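Local atomic coordinates of beta-galactosidase (Bacillus circulans subsp. alkalophilus, PDB entry 3TTY), a protein that hydrolyses terminal beta-D-galactosyl bonds, probably releasing galactose from its substrates in a pocket at the mouth of a TIM barrel. Residues R237-L240 with K241-P245; D442-S445 with V446-L450. All blocks are in the same frame, centred on the assembly; numbering follows the deposited sequence.

How the contacts relate
Contact 1 (237-245) closes helix 215-243 of the TIM barrel, while contact 2 (442-450) forms the turn after strand 441-444 in the trimerisation domain. Their centres lie about 30 Å apart, their nearest atoms about 16 Å apart, and they do not touch. Neither includes a residue of the galactose pocket. Contact 1 is linked to the pocket indirectly: the chain runs on from it into strand 249-253, which carries the pocket residue Asn252, and Thr244 bonds to Trp145 of strand 142-146, shortly before Asn149 and Glu150. Contact 2 is joined to the barrel portion of the chain through Asn292, Arg295 and Ser299, on or just after helix 284-296.

Contact 1 of 2, residues R237-L240 with K241-P245; sequences RDEL and KRWTP
Leu240 O gathers three donors from Trp243 and Thr244 as helix 215-243 of the TIM barrel runs out and the chain turns toward strand 249-253. Thr244 N gives the straighter of the two N-H bonds, 2.8 Å to Leu240 O at an N-H...O angle of 160°. Trp243 N, three residues on, makes a longer, more bent bond of 3.1 Å to Leu240 O, and Thr244 OG1 adds a third at 3.2 Å, each from above the carbonyl plane. Threonine suits this place: its hydroxyl, tucked between the backbone N and the carbonyl carbon (chi1 61°), gives its proton to Leu240 O yet accepts from Trp145 NE1. The four-residue spacing of the Thr244 N bond also joins Lys241 N to Arg237 O at 2.9 Å and Arg242 N to Asp238 O.

Arg237 holds Asp238 side-on, NE and NH2 both reaching OD1 from the same face of its plane, and NH1 pairs with Glu268. Glu239 and Arg242 run alongside each other, carboxylate and guanidinium planes 22° apart; their salt bridge includes a weak, bent hydrogen bond, Arg242 NE to Glu239 OE1 at 3.3 Å.

Leucine suits position 240, buried against Val249 of the barrel strand and Ala133 of helix 119-135. The stem of Lys241 crosses Arg237 on its way to Asp270, CE 4.0 Å from Arg237 CG, and Trp243 sets its ring edge, at CD1, 3.5 Å from Glu239 O.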
# COMPACT_ATOMS: atom_id res chain seq x y z
N ARG A 237 -38.82 -7.49 7.02
CA ARG A 237 -39.33 -8.55 7.87
C ARG A 237 -40.79 -8.26 8.21
O ARG A 237 -41.64 -9.14 8.06
CB ARG A 237 -38.49 -8.66 9.14
CG ARG A 237 -39.03 -9.60 10.20
CD ARG A 237 -38.44 -9.28 11.57
NE ARG A 237 -39.04 -8.09 12.13
CZ ARG A 237 -38.59 -7.46 13.22
NH1 ARG A 237 -37.52 -7.90 13.86
NH2 ARG A 237 -39.22 -6.38 13.66
N ASP A 238 -41.09 -7.03 8.63
CA ASP A 238 -42.45 -6.68 9.05
C ASP A 238 -43.47 -6.76 7.91
O ASP A 238 -44.59 -7.23 8.09
CB ASP A 238 -42.49 -5.30 9.71
CG ASP A 238 -41.78 -5.27 11.07
OD1 ASP A 238 -41.50 -6.35 11.66
OD2 ASP A 238 -41.50 -4.15 11.57
N GLU A 239 -43.08 -6.30 6.73
CA GLU A 239 -43.97 -6.36 5.57
C GLU A 239 -44.22 -7.81 5.17
O GLU A 239 -45.33 -8.17 4.81
CB GLU A 239 -43.39 -5.52 4.41
CG GLU A 239 -44.31 -5.34 3.21
CD GLU A 239 -45.60 -4.57 3.53
OE1 GLU A 239 -45.76 -4.07 4.66
OE2 GLU A 239 -46.45 -4.46 2.61
N LEU A 240 -43.20 -8.65 5.28
CA LEU A 240 -43.33 -10.08 5.00
C LEU A 240 -44.29 -10.76 5.97
O LEU A 240 -45.20 -11.49 5.55
CB LEU A 240 -41.96 -10.77 5.08
CG LEU A 240 -40.94 -10.40 4.01
CD1 LEU A 240 -39.61 -11.09 4.25
CD2 LEU A 240 -41.47 -10.73 2.62
N LYS A 241 -44.07 -10.54 7.26
CA LYS A 241 -44.91 -11.16 8.28
C LYS A 241 -46.37 -10.69 8.23
O LYS A 241 -47.27 -11.43 8.62
CB LYS A 241 -44.30 -10.92 9.67
CG LYS A 241 -43.09 -11.81 9.96
CD LYS A 241 -42.46 -11.42 11.30
CE LYS A 241 -41.39 -12.42 11.72
NZ LYS A 241 -41.87 -13.84 11.65
N ARG A 242 -46.60 -9.47 7.75
CA ARG A 242 -47.96 -8.98 7.55
C ARG A 242 -48.79 -9.93 6.66
O ARG A 242 -49.99 -10.12 6.88
CB ARG A 242 -47.92 -7.59 6.92
CG ARG A 242 -48.97 -6.62 7.44
CD ARG A 242 -48.71 -5.20 6.94
NE ARG A 242 -48.83 -5.10 5.48
CZ ARG A 242 -49.93 -4.71 4.84
NH1 ARG A 242 -51.01 -4.37 5.53
NH2 ARG A 242 -49.94 -4.65 3.51
N TRP A 243 -48.14 -10.51 5.66
CA TRP A 243 -48.81 -11.37 4.70
C TRP A 243 -48.60 -12.85 5.00
O TRP A 243 -49.47 -13.67 4.74
CB TRP A 243 -48.32 -11.07 3.29
CG TRP A 243 -48.81 -9.76 2.76
CD1 TRP A 243 -48.10 -8.61 2.67
CD2 TRP A 243 -50.11 -9.47 2.25
NE1 TRP A 243 -48.88 -7.61 2.14
CE2 TRP A 243 -50.12 -8.12 1.87
CE3 TRP A 243 -51.28 -10.23 2.09
CZ2 TRP A 243 -51.25 -7.50 1.33
CZ3 TRP A 243 -52.39 -9.63 1.55
CH2 TRP A 243 -52.37 -8.27 1.18
N THR A 244 -47.44 -13.20 5.55
CA THR A 244 -47.19 -14.59 5.89
C THR A 244 -46.58 -14.72 7.28
O THR A 244 -45.40 -15.01 7.42
CB THR A 244 -46.27 -15.26 4.85
OG1 THR A 244 -45.01 -14.58 4.83
CG2 THR A 244 -46.90 -15.19 3.47
N PRO A 245 -47.41 -14.53 8.31
CA PRO A 245 -46.97 -14.49 9.71
C PRO A 245 -46.34 -15.79 10.23
O PRO A 245 -45.62 -15.75 11.22
CB PRO A 245 -48.25 -14.17 10.49
CG PRO A 245 -49.37 -14.52 9.55
CD PRO A 245 -48.86 -14.26 8.18

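Contact 2 of 2, residues D442-S445 with V446-L450; sequences DMIS and VEEDL
Ser445, Ile444 and Glu448 carry this turn, a type I beta turn from Ser445 to Glu448 that leads the chain away from strand 441-444, within this chain the outermost strand at one end of the mixed sheet in the trimerisation domain. Ser445 works through both of its oxygens. Its hydroxyl lies between its own backbone N and carbonyl carbon (chi1 87°), which swings OG forward over the turn to accept from Glu447 N at 2.9 Å, an ST turn. Its carbonyl closes the beta turn: Glu448 N lies 3.3 Å from Ser445 O, the N-H pointing almost straight at the oxygen (170°) but from well above the carbonyl plane. An alanine here would keep the backbone turn possible but would probably leave Glu447 N without its side-chain acceptor and the turn less firmly fixed.

Ile444 supplies the apolar side. Its CB meets Glu448 CB at 3.9 Å, the two side chains crossing at about a right angle, and its CD1 reaches Leu450 CD1 at 3.8 Å. A beta-branched residue suits this buried strand position, where Ile444 also packs on Ala400 and Met402 of the neighbouring strand.

Glu448 combines both characters, with methylenes over Ile444 and a carboxylate bent back at chi2 (58°) toward polar partners. Ser299, from the barrel portion of the chain, bonds to its OE1. A water links the two segments, donating to Glu448 OE1 at 2.7 Å and accepting from Ser445 N at 3.1 Å.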
# COMPACT_ATOMS: atom_id res chain seq x y z
N ASP A 442 -19.25 -22.72 24.46
CA ASP A 442 -20.13 -21.80 23.75
C ASP A 442 -19.48 -20.43 23.64
O ASP A 442 -18.98 -19.91 24.64
CB ASP A 442 -21.43 -21.59 24.52
CG ASP A 442 -22.27 -22.82 24.58
OD1 ASP A 442 -22.08 -23.71 23.72
OD2 ASP A 442 -23.14 -22.87 25.47
N MET A 443 -19.54 -19.85 22.45
CA MET A 443 -19.25 -18.43 22.28
C MET A 443 -20.50 -17.68 22.72
O MET A 443 -21.61 -18.03 22.31
CB MET A 443 -18.93 -18.12 20.82
CG MET A 443 -17.67 -18.80 20.30
SD MET A 443 -16.20 -18.24 21.17
CE MET A 443 -16.43 -16.46 21.05
N ILE A 444 -20.34 -16.67 23.57
CA ILE A 444 -21.51 -15.97 24.11
C ILE A 444 -21.34 -14.46 24.11
O ILE A 444 -20.23 -13.95 24.02
CB ILE A 444 -21.81 -16.42 25.56
CG1 ILE A 444 -20.65 -16.04 26.50
CG2 ILE A 444 -22.11 -17.91 25.62
CD1 ILE A 444 -21.04 -16.03 27.98
N SER A 445 -22.46 -13.74 24.18
CA SER A 445 -22.42 -12.30 24.35
C SER A 445 -22.03 -11.94 25.79
O SER A 445 -22.10 -12.79 26.71
CB SER A 445 -23.77 -11.67 24.00
OG SER A 445 -24.62 -11.65 25.14
N VAL A 446 -21.61 -10.70 26.00
CA VAL A 446 -21.31 -10.23 27.33
C VAL A 446 -22.58 -10.17 28.18
O VAL A 446 -22.49 -9.99 29.39
CB VAL A 446 -20.65 -8.83 27.31
CG1 VAL A 446 -19.28 -8.90 26.67
CG2 VAL A 446 -21.54 -7.80 26.59
N GLU A 447 -23.74 -10.33 27.55
CA GLU A 447 -25.04 -10.24 28.22
C GLU A 447 -25.70 -11.58 28.53
O GLU A 447 -26.78 -11.62 29.12
CB GLU A 447 -26.02 -9.42 27.39
CG GLU A 447 -25.67 -7.97 27.30
CD GLU A 447 -26.29 -7.30 26.10
OE1 GLU A 447 -25.60 -6.44 25.48
OE2 GLU A 447 -27.46 -7.62 25.78
N GLU A 448 -25.09 -12.67 28.09
CA GLU A 448 -25.69 -13.99 28.25
C GLU A 448 -25.88 -14.35 29.73
O GLU A 448 -25.08 -13.97 30.58
CB GLU A 448 -24.81 -15.04 27.57
CG GLU A 448 -25.41 -16.43 27.55
CD GLU A 448 -26.75 -16.46 26.85
OE1 GLU A 448 -26.81 -16.10 25.65
OE2 GLU A 448 -27.77 -16.82 27.49
N ASP A 449 -26.96 -15.06 30.03
CA ASP A 449 -27.18 -15.62 31.35
C ASP A 449 -26.01 -16.55 31.70
O ASP A 449 -25.79 -17.55 31.04
CB ASP A 449 -28.51 -16.39 31.38
CG ASP A 449 -28.63 -17.33 32.57
OD1 ASP A 449 -28.07 -17.02 33.65
OD2 ASP A 449 -29.27 -18.39 32.42
N LEU A 450 -25.25 -16.19 32.73
CA LEU A 450 -24.01 -16.89 33.03
C LEU A 450 -24.23 -18.12 33.91
O LEU A 450 -23.31 -18.90 34.14
CB LEU A 450 -23.05 -15.92 33.73
CG LEU A 450 -21.94 -15.24 32.93
CD1 LEU A 450 -22.27 -15.16 31.45
CD2 LEU A 450 -21.60 -13.85 33.50
O HOH W 1 -24.91 -15.63 23.82